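Side-chain contacts in methyltransferase type 12 (Clostridium thermocellum, PDB 3JWG), which probably transfers a methyl group from S-adenosyl-L-methionine to the 2'-hydroxyl at the 3' end of small RNAs, through the methyltransferase domain that this chain represents: residues A[19-24]-A[107-112]; A[73-78]-A[84-89]; A[57-62]-A[98-103]. All coordinates share one frame; numbering follows the deposited sequence.

Contact 1 (A[19-24]-A[107-112]). With MG (magnesium ion), chain B.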
ATOM      1  N   GLY A  19       4.133   1.295  10.435  1.00 22.23           N
ATOM      2  CA  GLY A  19       5.523   1.443  10.828  1.00 20.11           C
ATOM      3  C   GLY A  19       6.380   0.398  10.143  1.00 19.49           C
ATOM      4  O   GLY A  19       7.520   0.668   9.761  1.00 19.21           O
ATOM      5  N   THR A  20       5.828  -0.801   9.988  1.00 17.49           N
ATOM      6  CA  THR A  20       6.537  -1.892   9.331  1.00 18.10           C
ATOM      7  C   THR A  20       6.781  -1.525   7.867  1.00 16.73           C
ATOM      8  O   THR A  20       7.861  -1.757   7.335  1.00 15.30           O
ATOM      9  CB  THR A  20       5.724  -3.195   9.379  1.00 20.46           C
ATOM     10  OG1 THR A  20       5.547  -3.601  10.744  1.00 23.06           O
ATOM     11  CG2 THR A  20       6.441  -4.287   8.608  1.00 21.94           C
ATOM     12  N   VAL A  21       5.767  -0.965   7.215  1.00 15.84           N
ATOM     13  CA  VAL A  21       5.916  -0.554   5.822  1.00 15.29           C
ATOM     14  C   VAL A  21       7.047   0.469   5.700  1.00 13.95           C
ATOM     15  O   VAL A  21       7.897   0.363   4.820  1.00 14.02           O
ATOM     16  CB  VAL A  21       4.618   0.079   5.277  1.00 16.88           C
ATOM     17  CG1 VAL A  21       4.835   0.539   3.847  1.00 14.31           C
ATOM     18  CG2 VAL A  21       3.474  -0.935   5.337  1.00 17.81           C
ATOM     19  N   VAL A  22       7.054   1.459   6.589  1.00 13.18           N
ATOM     20  CA  VAL A  22       8.091   2.489   6.570  1.00 15.12           C
ATOM     21  C   VAL A  22       9.485   1.873   6.712  1.00 16.21           C
ATOM     22  O   VAL A  22      10.415   2.238   5.989  1.00 16.90           O
ATOM     23  CB  VAL A  22       7.866   3.513   7.711  1.00 15.38           C
ATOM     24  CG1 VAL A  22       8.984   4.555   7.719  1.00 16.70           C
ATOM     25  CG2 VAL A  22       6.511   4.193   7.526  1.00 15.90           C
ATOM     26  N   ALA A  23       9.625   0.935   7.646  1.00 17.21           N
ATOM     27  CA  ALA A  23      10.907   0.274   7.882  1.00 16.66           C
ATOM     28  C   ALA A  23      11.375  -0.485   6.649  1.00 15.43           C
ATOM     29  O   ALA A  23      12.561  -0.470   6.319  1.00 15.25           O
ATOM     30  CB  ALA A  23      10.802  -0.678   9.079  1.00 14.38           C
ATOM     31  N   VAL A  24      10.455  -1.156   5.964  1.00 14.66           N
ATOM     32  CA  VAL A  24      10.839  -1.887   4.761  1.00 15.17           C
ATOM     33  C   VAL A  24      11.372  -0.903   3.717  1.00 15.46           C
ATOM     34  O   VAL A  24      12.422  -1.136   3.105  1.00 16.03           O
ATOM     35  CB  VAL A  24       9.647  -2.682   4.173  1.00 15.46           C
ATOM     36  CG1 VAL A  24      10.035  -3.288   2.828  1.00 12.14           C
ATOM     37  CG2 VAL A  24       9.239  -3.787   5.137  1.00 16.07           C
ATOM     38  N   THR A 107       3.597   1.712  -2.499  1.00 14.29           N
ATOM     39  CA  THR A 107       2.961   1.004  -1.395  1.00 15.62           C
ATOM     40  C   THR A 107       1.475   0.865  -1.733  1.00 15.38           C
ATOM     41  O   THR A 107       0.859   1.774  -2.302  1.00 16.29           O
ATOM     42  CB  THR A 107       3.140   1.758  -0.055  1.00 15.77           C
ATOM     43  OG1 THR A 107       2.659   3.096  -0.191  1.00 18.28           O
ATOM     44  CG2 THR A 107       4.623   1.798   0.344  1.00 16.40           C
ATOM     45  N   VAL A 108       0.914  -0.285  -1.380  1.00 13.79           N
ATOM     46  CA  VAL A 108      -0.475  -0.615  -1.658  1.00 14.86           C
ATOM     47  C   VAL A 108      -1.063  -1.215  -0.384  1.00 15.46           C
ATOM     48  O   VAL A 108      -0.884  -2.398  -0.106  1.00 16.55           O
ATOM     49  CB  VAL A 108      -0.541  -1.659  -2.798  1.00 13.54           C
ATOM     50  CG1 VAL A 108      -1.984  -1.966  -3.160  1.00 14.97           C
ATOM     51  CG2 VAL A 108       0.230  -1.140  -4.012  1.00 14.47           C
ATOM     52  N   ILE A 109      -1.752  -0.387   0.393  1.00 16.17           N
ATOM     53  CA  ILE A 109      -2.330  -0.829   1.654  1.00 19.00           C
ATOM     54  C   ILE A 109      -3.853  -0.707   1.637  1.00 19.13           C
ATOM     55  O   ILE A 109      -4.395   0.340   1.307  1.00 19.73           O
ATOM     56  CB  ILE A 109      -1.762   0.012   2.818  1.00 19.58           C
ATOM     57  CG1 ILE A 109      -0.233   0.014   2.743  1.00 20.04           C
ATOM     58  CG2 ILE A 109      -2.253  -0.537   4.158  1.00 22.30           C
ATOM     59  CD1 ILE A 109       0.433   0.951   3.721  1.00 22.02           C
ATOM     60  N   GLU A 110      -4.536  -1.793   1.986  1.00 20.59           N
ATOM     61  CA  GLU A 110      -5.996  -1.817   2.009  1.00 23.47           C
ATOM     62  C   GLU A 110      -6.597  -1.387   0.675  1.00 22.20           C
ATOM     63  O   GLU A 110      -7.470  -0.515   0.610  1.00 23.84           O
ATOM     64  CB  GLU A 110      -6.508  -0.931   3.146  1.00 28.24           C
ATOM     65  CG  GLU A 110      -5.914  -1.324   4.493  1.00 35.73           C
ATOM     66  CD  GLU A 110      -6.492  -0.538   5.655  1.00 40.37           C
ATOM     67  OE1 GLU A 110      -6.551   0.709   5.571  1.00 42.98           O
ATOM     68  OE2 GLU A 110      -6.877  -1.174   6.658  1.00 43.08           O
ATOM     69  N   VAL A 111      -6.121  -2.017  -0.394  1.00 18.47           N
ATOM     70  CA  VAL A 111      -6.598  -1.717  -1.733  1.00 16.55           C
ATOM     71  C   VAL A 111      -7.092  -2.942  -2.490  1.00 16.10           C
ATOM     72  O   VAL A 111      -8.263  -3.009  -2.861  1.00 14.62           O
ATOM     73  CB  VAL A 111      -5.491  -1.063  -2.616  1.00 18.28           C
ATOM     74  CG1 VAL A 111      -5.979  -0.936  -4.053  1.00 17.28           C
ATOM     75  CG2 VAL A 111      -5.115   0.311  -2.079  1.00 17.82           C
ATOM     76  N   ILE A 112      -6.203  -3.917  -2.704  1.00 16.06           N
ATOM     77  CA  ILE A 112      -6.548  -5.084  -3.510  1.00 14.76           C
ATOM     78  C   ILE A 112      -7.736  -5.911  -3.060  1.00 15.84           C
ATOM     79  O   ILE A 112      -8.443  -6.459  -3.901  1.00 15.85           O
ATOM     80  CB  ILE A 112      -5.333  -6.047  -3.726  1.00 14.99           C
ATOM     81  CG1 ILE A 112      -4.890  -6.672  -2.403  1.00 15.87           C
ATOM     82  CG2 ILE A 112      -4.185  -5.298  -4.376  1.00 14.89           C
ATOM     83  CD1 ILE A 112      -3.831  -7.738  -2.573  1.00 18.50           C
TER
HETATM   84 MG    MG B 220      -3.789   2.585   1.465  1.00 24.24          MG
HETATM   85  O   HOH W   1      -2.106   2.272  -0.234  1.00 15.00           O
HETATM   86  O   HOH W   2      -2.012   3.888   2.745  1.00 17.75           O
HETATM   87  O   HOH W   3      -4.988   3.199   3.619  1.00 36.50           O
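Val21 turns both of its methyls toward strand 105-109, one for each residue it meets there. Val21 CG1, anti to the backbone N (chi1 178°), lies 3.7 Å from CG2 of Thr107, and the two side chains pass at a slant. Val21 CG2 meets CD1 of Ile109 tip to tip at 3.9 Å. The short, beta-branched valine suits a helix face pressed against a sheet, and all three residues are buried, with Leu43 of helix 42-48 covering Thr107 and Ile109 as well. Thr107 serves two surroundings: its methyl faces the helix, while OG1 is hydrogen-bonded to OD1 of Asp35. Helix 13-27 packs here on a central strand of the Rossmann-like sheet, the fold of class I methyltransferases.

Past Ile109 the dense carbon packing gives way to water and metal. The O atom of Ile109 binds the magnesium ion at 2.3 Å, Gly37 O supplies a second protein ligand, and three waters bring the modelled ligands to five. One of these waters, 2.4 Å from the magnesium, also accepts from the N of Ile109 at 2.8 Å. After Ile109 the chain leaves the strand at Glu110, an exposed residue whose carboxylate pairs with Arg17 of helix 13-27.

Contact 2 (A[73-78]-A[84-89])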
ATOM      1  N   LEU A  73      -3.457  16.065   7.288  1.00 35.05           N
ATOM      2  CA  LEU A  73      -2.015  16.266   7.219  1.00 34.90           C
ATOM      3  C   LEU A  73      -1.622  17.729   7.457  1.00 35.14           C
ATOM      4  O   LEU A  73      -0.447  18.035   7.650  1.00 33.90           O
ATOM      5  CB  LEU A  73      -1.488  15.794   5.858  1.00 32.91           C
ATOM      6  CG  LEU A  73      -1.604  14.292   5.573  1.00 31.39           C
ATOM      7  CD1 LEU A  73      -1.330  14.022   4.109  1.00 31.89           C
ATOM      8  CD2 LEU A  73      -0.634  13.527   6.452  1.00 30.52           C
ATOM      9  N   LYS A  74      -2.610  18.622   7.447  1.00 36.21           N
ATOM     10  CA  LYS A  74      -2.368  20.049   7.663  1.00 38.87           C
ATOM     11  C   LYS A  74      -1.254  20.542   6.750  1.00 39.88           C
ATOM     12  O   LYS A  74      -0.414  21.345   7.153  1.00 40.08           O
ATOM     13  CB  LYS A  74      -1.983  20.309   9.122  1.00 40.22           C
ATOM     14  CG  LYS A  74      -3.045  19.912  10.138  1.00 42.91           C
ATOM     15  CD  LYS A  74      -4.355  20.650   9.900  1.00 45.20           C
ATOM     16  CE  LYS A  74      -5.424  20.191  10.879  1.00 47.26           C
ATOM     17  NZ  LYS A  74      -6.745  20.816  10.600  1.00 49.09           N
ATOM     18  N   ILE A  75      -1.264  20.060   5.513  1.00 41.07           N
ATOM     19  CA  ILE A  75      -0.245  20.416   4.538  1.00 43.50           C
ATOM     20  C   ILE A  75      -0.040  21.918   4.335  1.00 44.53           C
ATOM     21  O   ILE A  75       1.096  22.390   4.317  1.00 44.47           O
ATOM     22  CB  ILE A  75      -0.554  19.771   3.174  1.00 44.23           C
ATOM     23  CG1 ILE A  75      -0.725  18.259   3.343  1.00 45.40           C
ATOM     24  CG2 ILE A  75       0.580  20.039   2.208  1.00 44.43           C
ATOM     25  CD1 ILE A  75      -1.004  17.528   2.047  1.00 47.61           C
ATOM     26  N   ASP A  76      -1.129  22.669   4.192  1.00 45.48           N
ATOM     27  CA  ASP A  76      -1.025  24.111   3.977  1.00 47.80           C
ATOM     28  C   ASP A  76      -0.464  24.884   5.169  1.00 47.37           C
ATOM     29  O   ASP A  76      -0.489  26.114   5.180  1.00 48.65           O
ATOM     30  CB  ASP A  76      -2.391  24.693   3.592  1.00 49.77           C
ATOM     31  CG  ASP A  76      -3.422  24.552   4.696  1.00 52.48           C
ATOM     32  OD1 ASP A  76      -3.163  25.023   5.822  1.00 55.60           O
ATOM     33  OD2 ASP A  76      -4.497  23.972   4.438  1.00 55.46           O
ATOM     34  N   ARG A  77       0.041  24.165   6.168  1.00 45.98           N
ATOM     35  CA  ARG A  77       0.610  24.793   7.359  1.00 45.01           C
ATOM     36  C   ARG A  77       2.045  24.335   7.579  1.00 43.30           C
ATOM     37  O   ARG A  77       2.783  24.918   8.373  1.00 42.32           O
ATOM     38  CB  ARG A  77      -0.219  24.446   8.597  1.00 47.39           C
ATOM     39  CG  ARG A  77      -1.632  24.993   8.580  1.00 50.96           C
ATOM     40  CD  ARG A  77      -2.407  24.495   9.788  1.00 54.44           C
ATOM     41  NE  ARG A  77      -3.769  25.019   9.825  1.00 56.96           N
ATOM     42  CZ  ARG A  77      -4.664  24.699  10.754  1.00 58.24           C
ATOM     43  NH1 ARG A  77      -4.342  23.853  11.724  1.00 58.24           N
ATOM     44  NH2 ARG A  77      -5.881  25.229  10.715  1.00 58.79           N
ATOM     45  N   LEU A  78       2.432  23.277   6.879  1.00 41.44           N
ATOM     46  CA  LEU A  78       3.782  22.749   7.001  1.00 39.87           C
ATOM     47  C   LEU A  78       4.807  23.745   6.478  1.00 38.44           C
ATOM     48  O   LEU A  78       4.515  24.544   5.590  1.00 37.56           O
ATOM     49  CB  LEU A  78       3.917  21.436   6.219  1.00 40.73           C
ATOM     50  CG  LEU A  78       3.535  20.122   6.911  1.00 40.57           C
ATOM     51  CD1 LEU A  78       4.485  19.858   8.066  1.00 40.94           C
ATOM     52  CD2 LEU A  78       2.111  20.187   7.405  1.00 41.41           C
ATOM     53  N   LYS A  84       7.293  20.872   0.071  1.00 27.79           N
ATOM     54  CA  LYS A  84       7.886  20.449  -1.195  1.00 28.72           C
ATOM     55  C   LYS A  84       8.134  18.944  -1.292  1.00 28.14           C
ATOM     56  O   LYS A  84       8.387  18.420  -2.378  1.00 29.21           O
ATOM     57  CB  LYS A  84       9.197  21.203  -1.430  1.00 31.44           C
ATOM     58  CG  LYS A  84       9.005  22.708  -1.591  1.00 36.13           C
ATOM     59  CD  LYS A  84      10.336  23.450  -1.677  1.00 38.69           C
ATOM     60  CE  LYS A  84      10.113  24.956  -1.785  1.00 41.81           C
ATOM     61  NZ  LYS A  84      11.393  25.716  -1.878  1.00 43.27           N
ATOM     62  N   ARG A  85       8.050  18.251  -0.161  1.00 26.89           N
ATOM     63  CA  ARG A  85       8.281  16.811  -0.132  1.00 26.91           C
ATOM     64  C   ARG A  85       7.026  15.999  -0.429  1.00 27.14           C
ATOM     65  O   ARG A  85       7.116  14.854  -0.867  1.00 26.09           O
ATOM     66  CB  ARG A  85       8.793  16.379   1.243  1.00 26.85           C
ATOM     67  CG  ARG A  85      10.086  17.028   1.711  1.00 26.24           C
ATOM     68  CD  ARG A  85      10.303  16.685   3.177  1.00 28.97           C
ATOM     69  NE  ARG A  85      10.445  15.245   3.379  1.00 28.48           N
ATOM     70  CZ  ARG A  85      10.258  14.624   4.540  1.00 29.65           C
ATOM     71  NH1 ARG A  85       9.910  15.312   5.621  1.00 28.71           N
ATOM     72  NH2 ARG A  85      10.438  13.311   4.626  1.00 29.26           N
ATOM     73  N   ILE A  86       5.857  16.587  -0.198  1.00 26.75           N
ATOM     74  CA  ILE A  86       4.612  15.858  -0.392  1.00 26.03           C
ATOM     75  C   ILE A  86       3.690  16.347  -1.505  1.00 26.42           C
ATOM     76  O   ILE A  86       3.557  17.551  -1.759  1.00 26.87           O
ATOM     77  CB  ILE A  86       3.828  15.813   0.939  1.00 25.90           C
ATOM     78  CG1 ILE A  86       2.634  14.864   0.826  1.00 26.11           C
ATOM     79  CG2 ILE A  86       3.360  17.204   1.308  1.00 28.30           C
ATOM     80  CD1 ILE A  86       2.035  14.502   2.169  1.00 27.97           C
ATOM     81  N   SER A  87       3.046  15.384  -2.155  1.00 24.34           N
ATOM     82  CA  SER A  87       2.120  15.643  -3.245  1.00 25.57           C
ATOM     83  C   SER A  87       0.927  14.689  -3.151  1.00 24.93           C
ATOM     84  O   SER A  87       1.071  13.540  -2.729  1.00 21.46           O
ATOM     85  CB  SER A  87       2.827  15.445  -4.584  1.00 23.88           C
ATOM     86  OG  SER A  87       1.895  15.411  -5.647  1.00 32.73           O
ATOM     87  N   LEU A  88      -0.247  15.172  -3.541  1.00 25.69           N
ATOM     88  CA  LEU A  88      -1.460  14.357  -3.511  1.00 27.60           C
ATOM     89  C   LEU A  88      -2.267  14.614  -4.771  1.00 27.98           C
ATOM     90  O   LEU A  88      -2.349  15.750  -5.230  1.00 28.30           O
ATOM     91  CB  LEU A  88      -2.326  14.719  -2.300  1.00 29.34           C
ATOM     92  CG  LEU A  88      -1.821  14.459  -0.882  1.00 29.87           C
ATOM     93  CD1 LEU A  88      -2.709  15.192   0.109  1.00 33.44           C
ATOM     94  CD2 LEU A  88      -1.819  12.975  -0.593  1.00 31.23           C
ATOM     95  N   PHE A  89      -2.850  13.564  -5.341  1.00 27.64           N
ATOM     96  CA  PHE A  89      -3.684  13.729  -6.526  1.00 27.72           C
ATOM     97  C   PHE A  89      -4.660  12.574  -6.687  1.00 28.28           C
ATOM     98  O   PHE A  89      -4.452  11.485  -6.145  1.00 25.78           O
ATOM     99  CB  PHE A  89      -2.826  13.921  -7.791  1.00 27.03           C
ATOM    100  CG  PHE A  89      -2.124  12.683  -8.273  1.00 24.38           C
ATOM    101  CD1 PHE A  89      -2.755  11.804  -9.150  1.00 23.96           C
ATOM    102  CD2 PHE A  89      -0.805  12.430  -7.904  1.00 24.17           C
ATOM    103  CE1 PHE A  89      -2.080  10.696  -9.660  1.00 24.10           C
ATOM    104  CE2 PHE A  89      -0.120  11.326  -8.406  1.00 22.18           C
ATOM    105  CZ  PHE A  89      -0.757  10.457  -9.287  1.00 25.19           C
TER
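Leu73 and Ile75 meet Ile86 and Leu88 through methyl groups alone, so the contact has no ring face or flat edge of its own. The flat groups nearby point elsewhere: the Phe89 ring packs on Thr57 and Val59 of the adjacent strand, and the guanidinium of Arg85 is hydrogen-bonded to the carbonyl oxygens of Leu48 and Phe53. The setting is the return leg of a beta-alpha-beta crossover in the Rossmann-like methyltransferase fold, where the chain, having run through helix 63-73, turns back to enter the outermost strand 86-90.

Lys74, with its positive phi of 51°, takes the chain out of the helical conformation, and a short 3-10 turn at 75-77 follows. Leu73 and Ile75 lie on either side of this break, and both point toward the strand. Ile86 and Leu88, two residues apart, face them from the same side of the sheet, whereas Ser87 between them points away.

Three of the four pairs pass at a slant. CD1 of Leu73 rests 3.9 Å from CD1 of Ile86, and a looser 4.4 Å from CD1 of Leu88. Ile86 offers a second branch, CG2, which approaches CG2 of Ile75 at 4.1 Å. The CG1 arm of Ile86 lies anti to the backbone N (chi1 -171°), which sends CD1 to Leu73 and leaves CG2 to Ile75. Isoleucine fits both places because Ile75 and Ile86 each touch two neighbours with separate methyls, CG2 and CD1, while each leucine uses CD1 for both. Leu44 of helix 42-48 covers Leu73 and Leu88 further, and Leu48 covers Ile86. The packing is tightest where the extended arm of Ile75 (chi2 -179°) ends: its CD1 comes within 3.5 Å of CD1 of Leu88, less than the usual van der Waals separation.

Contact 3 (A[57-62]-A[98-103])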
ATOM      1  N   THR A  57       4.295  10.849  -2.262  1.00 18.03           N
ATOM      2  CA  THR A  57       3.103  11.105  -3.049  1.00 18.03           C
ATOM      3  C   THR A  57       1.952  10.166  -2.700  1.00 18.58           C
ATOM      4  O   THR A  57       2.117   8.946  -2.701  1.00 18.62           O
ATOM      5  CB  THR A  57       3.416  10.967  -4.547  1.00 18.66           C
ATOM      6  OG1 THR A  57       4.468  11.877  -4.895  1.00 18.98           O
ATOM      7  CG2 THR A  57       2.175  11.265  -5.386  1.00 18.74           C
ATOM      8  N   GLY A  58       0.794  10.750  -2.410  1.00 17.03           N
ATOM      9  CA  GLY A  58      -0.385   9.969  -2.077  1.00 19.77           C
ATOM     10  C   GLY A  58      -1.413  10.072  -3.187  1.00 21.64           C
ATOM     11  O   GLY A  58      -1.682  11.166  -3.689  1.00 23.73           O
ATOM     12  N   VAL A  59      -1.982   8.936  -3.581  1.00 19.90           N
ATOM     13  CA  VAL A  59      -2.983   8.900  -4.643  1.00 19.97           C
ATOM     14  C   VAL A  59      -4.222   8.156  -4.141  1.00 21.13           C
ATOM     15  O   VAL A  59      -4.107   7.136  -3.462  1.00 16.03           O
ATOM     16  CB  VAL A  59      -2.446   8.157  -5.889  1.00 19.04           C
ATOM     17  CG1 VAL A  59      -3.483   8.172  -6.997  1.00 21.17           C
ATOM     18  CG2 VAL A  59      -1.144   8.791  -6.365  1.00 21.35           C
ATOM     19  N   ASP A  60      -5.404   8.677  -4.454  1.00 22.48           N
ATOM     20  CA  ASP A  60      -6.642   8.020  -4.043  1.00 26.10           C
ATOM     21  C   ASP A  60      -7.680   8.185  -5.153  1.00 29.03           C
ATOM     22  O   ASP A  60      -7.570   9.087  -5.993  1.00 28.33           O
ATOM     23  CB  ASP A  60      -7.165   8.617  -2.731  1.00 28.47           C
ATOM     24  CG  ASP A  60      -8.050   7.638  -1.947  1.00 34.14           C
ATOM     25  OD1 ASP A  60      -7.503   6.719  -1.294  1.00 31.90           O
ATOM     26  OD2 ASP A  60      -9.294   7.781  -1.990  1.00 35.34           O
ATOM     27  N   VAL A  61      -8.678   7.304  -5.159  1.00 29.51           N
ATOM     28  CA  VAL A  61      -9.739   7.337  -6.162  1.00 31.50           C
ATOM     29  C   VAL A  61     -10.800   8.373  -5.826  1.00 32.33           C
ATOM     30  O   VAL A  61     -11.497   8.867  -6.709  1.00 34.61           O
ATOM     31  CB  VAL A  61     -10.444   5.962  -6.280  1.00 31.17           C
ATOM     32  CG1 VAL A  61      -9.440   4.890  -6.652  1.00 30.01           C
ATOM     33  CG2 VAL A  61     -11.123   5.610  -4.964  1.00 28.52           C
ATOM     34  N   SER A  62     -10.911   8.704  -4.544  1.00 33.76           N
ATOM     35  CA  SER A  62     -11.915   9.654  -4.078  1.00 35.44           C
ATOM     36  C   SER A  62     -11.432  11.076  -3.812  1.00 36.29           C
ATOM     37  O   SER A  62     -10.441  11.296  -3.111  1.00 34.09           O
ATOM     38  CB  SER A  62     -12.576   9.109  -2.810  1.00 36.76           C
ATOM     39  OG  SER A  62     -13.326  10.114  -2.152  1.00 38.45           O
ATOM     40  N   LYS A  98       1.136   9.429 -16.262  1.00 24.11           N
ATOM     41  CA  LYS A  98       2.537   9.830 -16.225  1.00 25.09           C
ATOM     42  C   LYS A  98       3.024  10.183 -14.832  1.00 21.85           C
ATOM     43  O   LYS A  98       4.215  10.088 -14.544  1.00 23.84           O
ATOM     44  CB  LYS A  98       2.776  11.020 -17.159  1.00 24.31           C
ATOM     45  CG  LYS A  98       2.584  10.701 -18.633  1.00 28.56           C
ATOM     46  CD  LYS A  98       2.849  11.933 -19.488  1.00 30.99           C
ATOM     47  CE  LYS A  98       2.484  11.685 -20.942  1.00 33.89           C
ATOM     48  NZ  LYS A  98       2.518  12.950 -21.736  1.00 36.34           N
ATOM     49  N   ARG A  99       2.102  10.586 -13.970  1.00 22.95           N
ATOM     50  CA  ARG A  99       2.447  10.968 -12.610  1.00 22.82           C
ATOM     51  C   ARG A  99       2.828   9.778 -11.728  1.00 23.53           C
ATOM     52  O   ARG A  99       3.216   9.964 -10.575  1.00 23.69           O
ATOM     53  CB  ARG A  99       1.288  11.736 -11.981  1.00 23.02           C
ATOM     54  CG  ARG A  99       1.015  13.085 -12.642  1.00 25.49           C
ATOM     55  CD  ARG A  99      -0.248  13.719 -12.096  1.00 24.75           C
ATOM     56  NE  ARG A  99      -1.441  12.951 -12.438  1.00 26.75           N
ATOM     57  CZ  ARG A  99      -2.669  13.279 -12.051  1.00 26.69           C
ATOM     58  NH1 ARG A  99      -2.856  14.358 -11.305  1.00 26.95           N
ATOM     59  NH2 ARG A  99      -3.708  12.532 -12.408  1.00 28.41           N
ATOM     60  N   PHE A 100       2.716   8.565 -12.267  1.00 22.35           N
ATOM     61  CA  PHE A 100       3.066   7.357 -11.512  1.00 23.35           C
ATOM     62  C   PHE A 100       4.539   7.007 -11.705  1.00 23.24           C
ATOM     63  O   PHE A 100       5.110   6.224 -10.948  1.00 21.51           O
ATOM     64  CB  PHE A 100       2.239   6.150 -11.978  1.00 23.45           C
ATOM     65  CG  PHE A 100       0.773   6.238 -11.655  1.00 24.00           C
ATOM     66  CD1 PHE A 100       0.331   6.871 -10.499  1.00 26.99           C
ATOM     67  CD2 PHE A 100      -0.167   5.639 -12.491  1.00 27.48           C
ATOM     68  CE1 PHE A 100      -1.024   6.907 -10.177  1.00 28.38           C
ATOM     69  CE2 PHE A 100      -1.526   5.668 -12.177  1.00 26.83           C
ATOM     70  CZ  PHE A 100      -1.954   6.302 -11.019  1.00 27.96           C
ATOM     71  N   SER A 101       5.146   7.603 -12.723  1.00 24.16           N
ATOM     72  CA  SER A 101       6.531   7.333 -13.076  1.00 23.09           C
ATOM     73  C   SER A 101       7.612   7.959 -12.200  1.00 22.32           C
ATOM     74  O   SER A 101       7.413   9.015 -11.597  1.00 20.54           O
ATOM     75  CB  SER A 101       6.772   7.776 -14.519  1.00 24.17           C
ATOM     76  OG  SER A 101       5.671   7.428 -15.339  1.00 24.91           O
ATOM     77  N   GLY A 102       8.756   7.278 -12.146  1.00 21.31           N
ATOM     78  CA  GLY A 102       9.909   7.779 -11.415  1.00 21.92           C
ATOM     79  C   GLY A 102      10.077   7.512  -9.930  1.00 22.64           C
ATOM     80  O   GLY A 102      10.992   8.064  -9.319  1.00 20.42           O
ATOM     81  N   TYR A 103       9.233   6.670  -9.340  1.00 19.02           N
ATOM     82  CA  TYR A 103       9.351   6.399  -7.908  1.00 16.38           C
ATOM     83  C   TYR A 103      10.247   5.213  -7.596  1.00 16.17           C
ATOM     84  O   TYR A 103      10.414   4.321  -8.424  1.00 16.44           O
ATOM     85  CB  TYR A 103       7.953   6.191  -7.306  1.00 14.76           C
ATOM     86  CG  TYR A 103       7.182   7.480  -7.228  1.00 16.40           C
ATOM     87  CD1 TYR A 103       7.295   8.312  -6.116  1.00 14.28           C
ATOM     88  CD2 TYR A 103       6.429   7.930  -8.319  1.00 15.88           C
ATOM     89  CE1 TYR A 103       6.684   9.565  -6.089  1.00 16.88           C
ATOM     90  CE2 TYR A 103       5.818   9.185  -8.306  1.00 17.75           C
ATOM     91  CZ  TYR A 103       5.952   9.997  -7.192  1.00 19.35           C
ATOM     92  OH  TYR A 103       5.388  11.251  -7.182  1.00 17.17           O
TER
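The polar link of this contact joins Thr57 OG1 to Tyr103 OH at 2.5 Å, a short hydrogen bond in which either hydroxyl could be the donor. The two side chains cross at about a right angle, and OG1 arrives at the edge of the tyrosine ring, near its plane. A tyrosine suits this place because its length carries a hydroxyl across a gap of 9.2 Å between the CA atoms of Thr57 and Tyr103. Gln55 NE2 is also hydrogen-bonded to Thr57 OG1, so this buried oxygen has two partners.

The apolar link is looser. CG1 of Val59 lies 4.2 Å from CE1 of Phe100, again at the edge of the ring and close to its plane. The phenyl group reaches back toward the strand although its CB does not point there. The bend between the two aromatic residues passes through Gly102, and glycine suits the place because at these backbone angles (phi 86°) a side chain has no room beside the carbonyl O of Ser101.

Where strand 55-60 ends, the chain makes a turn. OD2 of Asp60 accepts from the N of Ser62 at 3.2 Å, on its anti side and 30° out of the carboxylate plane, forming an Asx turn. Ser62 then caps helix 63-73 by its OG, which bonds Val65 N, while Asp60 OD1 is hydrogen-bonded to Gly39 N in the glycine-rich loop after strand 32-36.

The loop at 98-103 thus covers strand 55-60 just before the chain enters strand 105-109; Ile34 of the intervening strand 32-36 touches Val59, Phe100 and Tyr103, and helix 63-73 meets Asp60 through Val65 and Leu66.

Overall arrangement
All three contacts reach one mixed sheet, in which strands 86-90, 55-60, 32-36 and 105-109 lie side by side and parallel. Along the chain they are nested: contact 2 within the loop closed by contact 3, and contact 3 within that of contact 1. Contacts 2 and 3, centres 14 Å apart, sit on neighbouring strands and touch through backbone pairing of Gly58 with Ser87 and Phe89. Contact 1 is about 15 Å from contact 3 and 20 Å from contact 2, measured between centres. Contact 2 thus lies at the outer strand, contact 3 on its neighbour, and contact 1 at a central strand, whose end binds the magnesium ion of the methyltransferase domain.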